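Local coordinates for protein CghA (Chaetomium globosum, PDB 6KBC) that belongs to the fungal Diels-Alderase family, built from two calycin-like beta domains, and binds the ligand WK1 in a pocket, at residues K338-K352 and N364-V376. Numbering follows the deposited sequence.
With WK1 ((2S)-3-[(2S,4E)-4-[[(1R,2S,4aR,6S,8R,8aS)-2-[(E)-but-2-en-2-yl]-6,8-dimethyl-1,2,4a,5,6,7,8,8a-octahydronaphthalen-1-yl]-oxidanyl-methylidene]-3,5-bis(oxidanylidene)pyrrolidin-2-yl]-2-methyl-2-oxidanyl-propanoic acid), chain B.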
loop_
_atom_site.group_PDB
_atom_site.type_symbol
_atom_site.label_atom_id
_atom_site.label_comp_id
_atom_site.label_asym_id
_atom_site.label_seq_id
_atom_site.Cartn_x
_atom_site.Cartn_y
_atom_site.Cartn_z
ATOM N N LYS A 338 -18.448 2.741 -16.238
ATOM C CA LYS A 338 -18.342 2.309 -14.855
ATOM C C LYS A 338 -17.859 0.874 -14.850
ATOM O O LYS A 338 -18.301 0.056 -15.663
ATOM C CB LYS A 338 -19.696 2.414 -14.114
ATOM C CG LYS A 338 -20.151 3.824 -13.872
ATOM C CD LYS A 338 -21.121 3.971 -12.663
ATOM C CE LYS A 338 -22.060 2.787 -12.542
ATOM N NZ LYS A 338 -23.022 2.929 -11.373
ATOM N N TRP A 339 -16.952 0.572 -13.940
ATOM C CA TRP A 339 -16.526 -0.793 -13.712
ATOM C C TRP A 339 -16.822 -1.141 -12.262
ATOM O O TRP A 339 -16.632 -0.310 -11.368
ATOM C CB TRP A 339 -15.049 -0.963 -14.009
ATOM C CG TRP A 339 -14.654 -0.517 -15.386
ATOM C CD1 TRP A 339 -14.489 -1.309 -16.495
ATOM C CD2 TRP A 339 -14.360 0.820 -15.800
ATOM N NE1 TRP A 339 -14.113 -0.537 -17.577
ATOM C CE2 TRP A 339 -14.010 0.769 -17.173
ATOM C CE3 TRP A 339 -14.343 2.057 -15.145
ATOM C CZ2 TRP A 339 -13.665 1.910 -17.899
ATOM C CZ3 TRP A 339 -13.971 3.187 -15.869
ATOM C CH2 TRP A 339 -13.653 3.104 -17.232
ATOM N N SER A 340 -17.300 -2.356 -12.033
ATOM C CA SER A 340 -17.594 -2.820 -10.684
ATOM C C SER A 340 -16.891 -4.143 -10.466
ATOM O O SER A 340 -16.966 -5.038 -11.318
ATOM C CB SER A 340 -19.101 -2.987 -10.458
ATOM O OG SER A 340 -19.345 -3.120 -9.075
ATOM N N PHE A 341 -16.189 -4.258 -9.345
ATOM C CA PHE A 341 -15.494 -5.482 -9.000
ATOM C C PHE A 341 -15.848 -5.867 -7.582
ATOM O O PHE A 341 -15.929 -5.012 -6.693
ATOM C CB PHE A 341 -13.964 -5.343 -9.122
ATOM C CG PHE A 341 -13.521 -4.883 -10.471
ATOM C CD1 PHE A 341 -13.302 -5.803 -11.491
ATOM C CD2 PHE A 341 -13.356 -3.533 -10.735
ATOM C CE1 PHE A 341 -12.881 -5.376 -12.758
ATOM C CE2 PHE A 341 -12.946 -3.109 -11.996
ATOM C CZ PHE A 341 -12.726 -4.035 -13.000
ATOM N N ASP A 342 -16.042 -7.156 -7.377
ATOM C CA ASP A 342 -16.188 -7.694 -6.038
ATOM C C ASP A 342 -14.877 -8.344 -5.657
ATOM O O ASP A 342 -14.337 -9.166 -6.414
ATOM C CB ASP A 342 -17.346 -8.689 -5.966
ATOM C CG ASP A 342 -18.694 -7.983 -5.900
ATOM O OD1 ASP A 342 -18.714 -6.725 -5.930
ATOM O OD2 ASP A 342 -19.718 -8.671 -5.783
ATOM N N LEU A 343 -14.347 -7.944 -4.517
ATOM C CA LEU A 343 -13.093 -8.472 -4.003
ATOM C C LEU A 343 -13.458 -9.252 -2.753
ATOM O O LEU A 343 -13.724 -8.658 -1.704
ATOM C CB LEU A 343 -12.110 -7.354 -3.695
ATOM C CG LEU A 343 -11.346 -6.781 -4.899
ATOM C CD1 LEU A 343 -12.270 -6.133 -5.890
ATOM C CD2 LEU A 343 -10.389 -5.766 -4.360
ATOM N N ARG A 344 -13.502 -10.573 -2.857
ATOM C CA ARG A 344 -14.013 -11.380 -1.758
ATOM C C ARG A 344 -12.861 -12.052 -1.041
ATOM O O ARG A 344 -11.946 -12.580 -1.679
ATOM C CB ARG A 344 -15.054 -12.393 -2.247
ATOM C CG ARG A 344 -16.268 -11.658 -2.790
ATOM C CD ARG A 344 -17.335 -12.585 -3.348
ATOM N NE ARG A 344 -18.483 -11.801 -3.785
ATOM C CZ ARG A 344 -19.477 -11.428 -2.984
ATOM N NH1 ARG A 344 -19.464 -11.771 -1.694
ATOM N NH2 ARG A 344 -20.481 -10.706 -3.471
ATOM N N HIS A 345 -12.915 -12.006 0.295
ATOM C CA HIS A 345 -11.862 -12.544 1.144
ATOM C C HIS A 345 -11.672 -14.029 0.881
ATOM O O HIS A 345 -12.569 -14.832 1.169
ATOM C CB HIS A 345 -12.204 -12.331 2.615
ATOM C CG HIS A 345 -12.321 -10.886 3.000
ATOM N ND1 HIS A 345 -13.088 -10.461 4.064
ATOM C CD2 HIS A 345 -11.758 -9.774 2.469
ATOM C CE1 HIS A 345 -13.001 -9.146 4.167
ATOM N NE2 HIS A 345 -12.187 -8.705 3.220
ATOM N N HIS A 346 -10.505 -14.390 0.355
ATOM C CA HIS A 346 -10.187 -15.769 0.029
ATOM C C HIS A 346 -9.269 -16.410 1.053
ATOM O O HIS A 346 -9.489 -17.555 1.443
ATOM C CB HIS A 346 -9.545 -15.853 -1.362
ATOM C CG HIS A 346 -9.169 -17.246 -1.748
ATOM N ND1 HIS A 346 -10.094 -18.169 -2.189
ATOM C CD2 HIS A 346 -7.975 -17.889 -1.723
ATOM C CE1 HIS A 346 -9.484 -19.317 -2.426
ATOM N NE2 HIS A 346 -8.197 -19.172 -2.157
ATOM N N GLN A 347 -8.260 -15.689 1.516
ATOM C CA GLN A 347 -7.332 -16.220 2.497
ATOM C C GLN A 347 -7.057 -15.144 3.519
ATOM O O GLN A 347 -6.715 -14.018 3.151
ATOM C CB GLN A 347 -6.000 -16.677 1.860
ATOM C CG GLN A 347 -5.053 -17.269 2.893
ATOM C CD GLN A 347 -3.699 -17.675 2.319
ATOM O OE1 GLN A 347 -3.473 -17.631 1.102
ATOM N NE2 GLN A 347 -2.785 -18.060 3.205
ATOM N N ALA A 348 -7.181 -15.508 4.790
ATOM C CA ALA A 348 -6.841 -14.611 5.885
ATOM C C ALA A 348 -5.328 -14.496 5.979
ATOM O O ALA A 348 -4.641 -15.473 6.275
ATOM C CB ALA A 348 -7.417 -15.134 7.197
ATOM N N TRP A 349 -4.812 -13.302 5.734
ATOM C CA TRP A 349 -3.376 -13.097 5.637
ATOM C C TRP A 349 -2.795 -12.635 6.969
ATOM O O TRP A 349 -1.894 -13.273 7.524
ATOM C CB TRP A 349 -3.127 -12.079 4.524
ATOM C CG TRP A 349 -1.693 -11.842 4.154
ATOM C CD1 TRP A 349 -0.575 -12.309 4.787
ATOM C CD2 TRP A 349 -1.238 -11.038 3.068
ATOM N NE1 TRP A 349 0.559 -11.854 4.139
ATOM C CE2 TRP A 349 0.177 -11.069 3.083
ATOM C CE3 TRP A 349 -1.887 -10.296 2.078
ATOM C CZ2 TRP A 349 0.945 -10.385 2.150
ATOM C CZ3 TRP A 349 -1.115 -9.610 1.147
ATOM C CH2 TRP A 349 0.281 -9.657 1.196
ATOM N N TRP A 350 -3.295 -11.516 7.486
ATOM C CA TRP A 350 -2.947 -11.059 8.818
ATOM C C TRP A 350 -4.208 -10.525 9.474
ATOM O O TRP A 350 -5.199 -10.223 8.807
ATOM C CB TRP A 350 -1.824 -10.001 8.791
ATOM C CG TRP A 350 -2.226 -8.644 8.283
ATOM C CD1 TRP A 350 -2.881 -7.655 8.976
ATOM C CD2 TRP A 350 -1.960 -8.114 6.984
ATOM N NE1 TRP A 350 -3.044 -6.547 8.177
ATOM C CE2 TRP A 350 -2.495 -6.804 6.948
ATOM C CE3 TRP A 350 -1.320 -8.618 5.844
ATOM C CZ2 TRP A 350 -2.417 -6.001 5.819
ATOM C CZ3 TRP A 350 -1.244 -7.812 4.715
ATOM C CH2 TRP A 350 -1.791 -6.516 4.714
ATOM N N ALA A 351 -4.172 -10.454 10.797
ATOM C CA ALA A 351 -5.298 -9.933 11.568
ATOM C C ALA A 351 -4.754 -9.542 12.923
ATOM O O ALA A 351 -4.248 -10.401 13.652
ATOM C CB ALA A 351 -6.411 -10.968 11.709
ATOM N N LYS A 352 -4.813 -8.257 13.244
ATOM C CA LYS A 352 -4.347 -7.817 14.543
ATOM C C LYS A 352 -5.250 -6.711 15.065
ATOM O O LYS A 352 -5.792 -5.919 14.279
ATOM C CB LYS A 352 -2.894 -7.332 14.477
ATOM C CG LYS A 352 -2.677 -6.122 13.621
ATOM C CD LYS A 352 -1.200 -5.715 13.651
ATOM C CE LYS A 352 -0.976 -4.483 12.800
ATOM N NZ LYS A 352 0.448 -4.031 12.787
ATOM N N ASN A 364 -7.034 -4.650 12.126
ATOM C CA ASN A 364 -6.238 -4.425 10.930
ATOM C C ASN A 364 -6.088 -5.806 10.300
ATOM O O ASN A 364 -5.450 -6.687 10.884
ATOM C CB ASN A 364 -4.890 -3.803 11.296
ATOM C CG ASN A 364 -3.945 -3.661 10.101
ATOM O OD1 ASN A 364 -4.231 -4.114 8.988
ATOM N ND2 ASN A 364 -2.816 -3.008 10.334
ATOM N N SER A 365 -6.743 -6.022 9.164
ATOM C CA SER A 365 -6.820 -7.344 8.570
ATOM C C SER A 365 -6.328 -7.272 7.138
ATOM O O SER A 365 -6.694 -6.362 6.384
ATOM C CB SER A 365 -8.236 -7.905 8.591
ATOM O OG SER A 365 -8.782 -7.855 9.899
ATOM N N GLY A 366 -5.508 -8.240 6.766
ATOM C CA GLY A 366 -5.046 -8.387 5.396
ATOM C C GLY A 366 -5.658 -9.654 4.827
ATOM O O GLY A 366 -5.828 -10.651 5.544
ATOM N N PHE A 367 -5.971 -9.611 3.539
ATOM C CA PHE A 367 -6.565 -10.738 2.843
ATOM C C PHE A 367 -5.976 -10.851 1.447
ATOM O O PHE A 367 -5.696 -9.844 0.788
ATOM C CB PHE A 367 -8.073 -10.592 2.675
ATOM C CG PHE A 367 -8.835 -10.649 3.955
ATOM C CD1 PHE A 367 -9.229 -11.867 4.481
ATOM C CD2 PHE A 367 -9.148 -9.478 4.638
ATOM C CE1 PHE A 367 -9.955 -11.912 5.677
ATOM C CE2 PHE A 367 -9.872 -9.525 5.832
ATOM C CZ PHE A 367 -10.268 -10.734 6.340
ATOM N N VAL A 368 -5.838 -12.087 0.990
ATOM C CA VAL A 368 -5.819 -12.357 -0.443
ATOM C C VAL A 368 -7.267 -12.431 -0.896
ATOM O O VAL A 368 -8.081 -13.127 -0.278
ATOM C CB VAL A 368 -5.081 -13.669 -0.744
ATOM C CG1 VAL A 368 -5.172 -13.994 -2.234
ATOM C CG2 VAL A 368 -3.634 -13.602 -0.264
ATOM N N VAL A 369 -7.610 -11.703 -1.950
ATOM C CA VAL A 369 -9.002 -11.636 -2.366
ATOM C C VAL A 369 -9.136 -12.252 -3.746
ATOM O O VAL A 369 -8.255 -12.117 -4.596
ATOM C CB VAL A 369 -9.543 -10.189 -2.372
ATOM C CG1 VAL A 369 -9.691 -9.672 -0.926
ATOM C CG2 VAL A 369 -8.598 -9.291 -3.176
ATOM N N GLU A 370 -10.268 -12.901 -3.977
ATOM C CA GLU A 370 -10.660 -13.290 -5.318
ATOM C C GLU A 370 -11.481 -12.156 -5.916
ATOM O O GLU A 370 -12.344 -11.580 -5.246
ATOM C CB GLU A 370 -11.479 -14.576 -5.279
ATOM C CG GLU A 370 -11.684 -15.218 -6.636
ATOM C CD GLU A 370 -12.239 -16.630 -6.500
ATOM O OE1 GLU A 370 -12.467 -17.068 -5.345
ATOM O OE2 GLU A 370 -12.397 -17.312 -7.531
ATOM N N VAL A 371 -11.213 -11.838 -7.180
ATOM C CA VAL A 371 -11.749 -10.647 -7.834
ATOM C C VAL A 371 -12.628 -11.076 -8.999
ATOM O O VAL A 371 -12.215 -11.895 -9.828
ATOM C CB VAL A 371 -10.611 -9.726 -8.317
ATOM C CG1 VAL A 371 -11.166 -8.436 -8.924
ATOM C CG2 VAL A 371 -9.663 -9.431 -7.165
ATOM N N THR A 372 -13.835 -10.520 -9.064
ATOM C CA THR A 372 -14.767 -10.739 -10.162
ATOM C C THR A 372 -15.397 -9.411 -10.559
ATOM O O THR A 372 -15.516 -8.507 -9.737
ATOM C CB THR A 372 -15.863 -11.753 -9.767
ATOM O OG1 THR A 372 -16.692 -11.167 -8.752
ATOM C CG2 THR A 372 -15.260 -13.047 -9.240
ATOM N N GLY A 373 -15.775 -9.288 -11.833
ATOM C CA GLY A 373 -16.552 -8.143 -12.273
ATOM C C GLY A 373 -16.182 -7.630 -13.652
ATOM O O GLY A 373 -15.866 -8.419 -14.548
ATOM N N GLY A 374 -16.226 -6.318 -13.850
ATOM C CA GLY A 374 -15.872 -5.756 -15.137
ATOM C C GLY A 374 -16.740 -4.558 -15.458
ATOM O O GLY A 374 -17.345 -3.957 -14.572
ATOM N N LEU A 375 -16.810 -4.245 -16.750
ATOM C CA LEU A 375 -17.524 -3.068 -17.235
ATOM C C LEU A 375 -19.022 -3.194 -16.981
ATOM O O LEU A 375 -19.662 -4.147 -17.436
ATOM C CB LEU A 375 -17.249 -2.873 -18.727
ATOM C CG LEU A 375 -17.970 -1.704 -19.403
ATOM C CD1 LEU A 375 -17.456 -0.374 -18.884
ATOM C CD2 LEU A 375 -17.784 -1.778 -20.937
ATOM N N VAL A 376 -19.583 -2.220 -16.262
ATOM C CA VAL A 376 -21.012 -2.229 -15.974
ATOM C C VAL A 376 -21.789 -2.050 -17.269
ATOM O O VAL A 376 -21.384 -1.283 -18.158
ATOM C CB VAL A 376 -21.349 -1.129 -14.955
ATOM C CG1 VAL A 376 -22.870 -1.039 -14.718
ATOM C CG2 VAL A 376 -20.610 -1.393 -13.645
HETATM O O WK1 B . 2.289 -4.797 11.214
HETATM C C17 WK1 B . 2.083 -5.013 10.047
HETATM O O1 WK1 B . 2.650 -5.882 9.446
HETATM C C19 WK1 B . 1.099 -4.205 9.305
HETATM O O2 WK1 B . 0.404 -3.325 10.122
HETATM C C18 WK1 B . 0.065 -5.118 8.721
HETATM C C20 WK1 B . 1.939 -3.445 8.317
HETATM C C22 WK1 B . 1.111 -2.877 7.237
HETATM N N WK1 B . 1.784 -2.267 6.107
HETATM C C21 WK1 B . 1.206 -1.105 5.819
HETATM O O5 WK1 B . 1.602 -0.352 4.820
HETATM C C23 WK1 B . 0.135 -1.872 7.595
HETATM O O4 WK1 B . -0.724 -1.955 8.590
HETATM C C24 WK1 B . 0.115 -0.740 6.735
HETATM C C16 WK1 B . -0.773 0.415 6.810
HETATM O O3 WK1 B . -1.649 0.428 7.738
HETATM C C9 WK1 B . -0.743 1.451 5.766
HETATM C C8 WK1 B . -1.670 0.799 4.702
HETATM C C12 WK1 B . -1.573 -0.693 4.454
HETATM C C13 WK1 B . -0.845 -1.208 3.489
HETATM C C90 WK1 B . -0.765 -2.681 3.276
HETATM C C14 WK1 B . -2.322 -1.637 5.324
HETATM C C7 WK1 B . -3.118 1.056 4.989
HETATM C C6 WK1 B . -3.514 2.286 5.179
HETATM C C3 WK1 B . -2.449 3.317 5.383
HETATM C C4 WK1 B . -1.273 2.813 6.193
HETATM C C5 WK1 B . -0.171 3.846 6.059
HETATM C C11 WK1 B . 0.958 3.516 6.983
HETATM C C2 WK1 B . -2.912 4.677 5.838
HETATM C C1 WK1 B . -1.818 5.615 5.437
HETATM C C10 WK1 B . -2.139 7.065 5.590
HETATM C C WK1 B . -0.617 5.280 6.268
HETATM O O HOH W 1 -20.384 1.398 -17.912
HETATM O O HOH W 2 -18.512 -11.806 -6.724
HETATM O O HOH W 3 -12.955 -16.535 -2.425
HETATM O O HOH W 4 -7.235 -11.516 7.649
#
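Trp-350 lays its indole flat against Gly-366, whose CA sits over the ring centre, 3.4 Å from the centroid of the Trp-350 six-membered ring. With CG of Trp-350 wedged between its own backbone N and carbonyl carbon (chi1 73°), the ring folds back over the partner strand, and a glycine lets it come down this close. The ring's rotation is fixed at its edge: NE1 of Trp-350 gives an almost straight bond of 2.8 Å to OD1 of Asn-364. That oxygen lies in the indole plane, whereas the donor stands well above the amide plane, the two planes being 81° apart. The other indole face is turned to WK1, with NE1 of Trp-350 3.5 Å from C18 of the ligand. The same amide donates through ND2 of Asn-364 to WK1 O4 (2.9 Å). Alongside it, the extended Lys-352 chain brings NZ to WK1 O2 (2.8 Å) and also to WK1 O. Asn-82 and His-94 bind the ligand as well.

Past the corner at Gln-347, on the face that carries Phe-367 and Val-369, His-345 and Phe-367 stack face to face, centroids 3.5 Å apart and planes at 7°. NE2 and ND1 of His-345 are hydrogen-bonded to Glu-390 and to the carbonyl of Leu-314, which would restrain the turning of its ring. Beyond it, CG2 of Val-369 meets CB of Leu-343 at 4.0 Å, and Leu-375 CD1 lies over the five-membered ring of Trp-339.

Two classic beta bulges, His-346/Gln-347 opposite Val-368 and Trp-349/Trp-350 opposite Gly-366, interrupt this long antiparallel pairing in the C-terminal calycin-like domain, whose hairpin end forms part of the WK1 pocket.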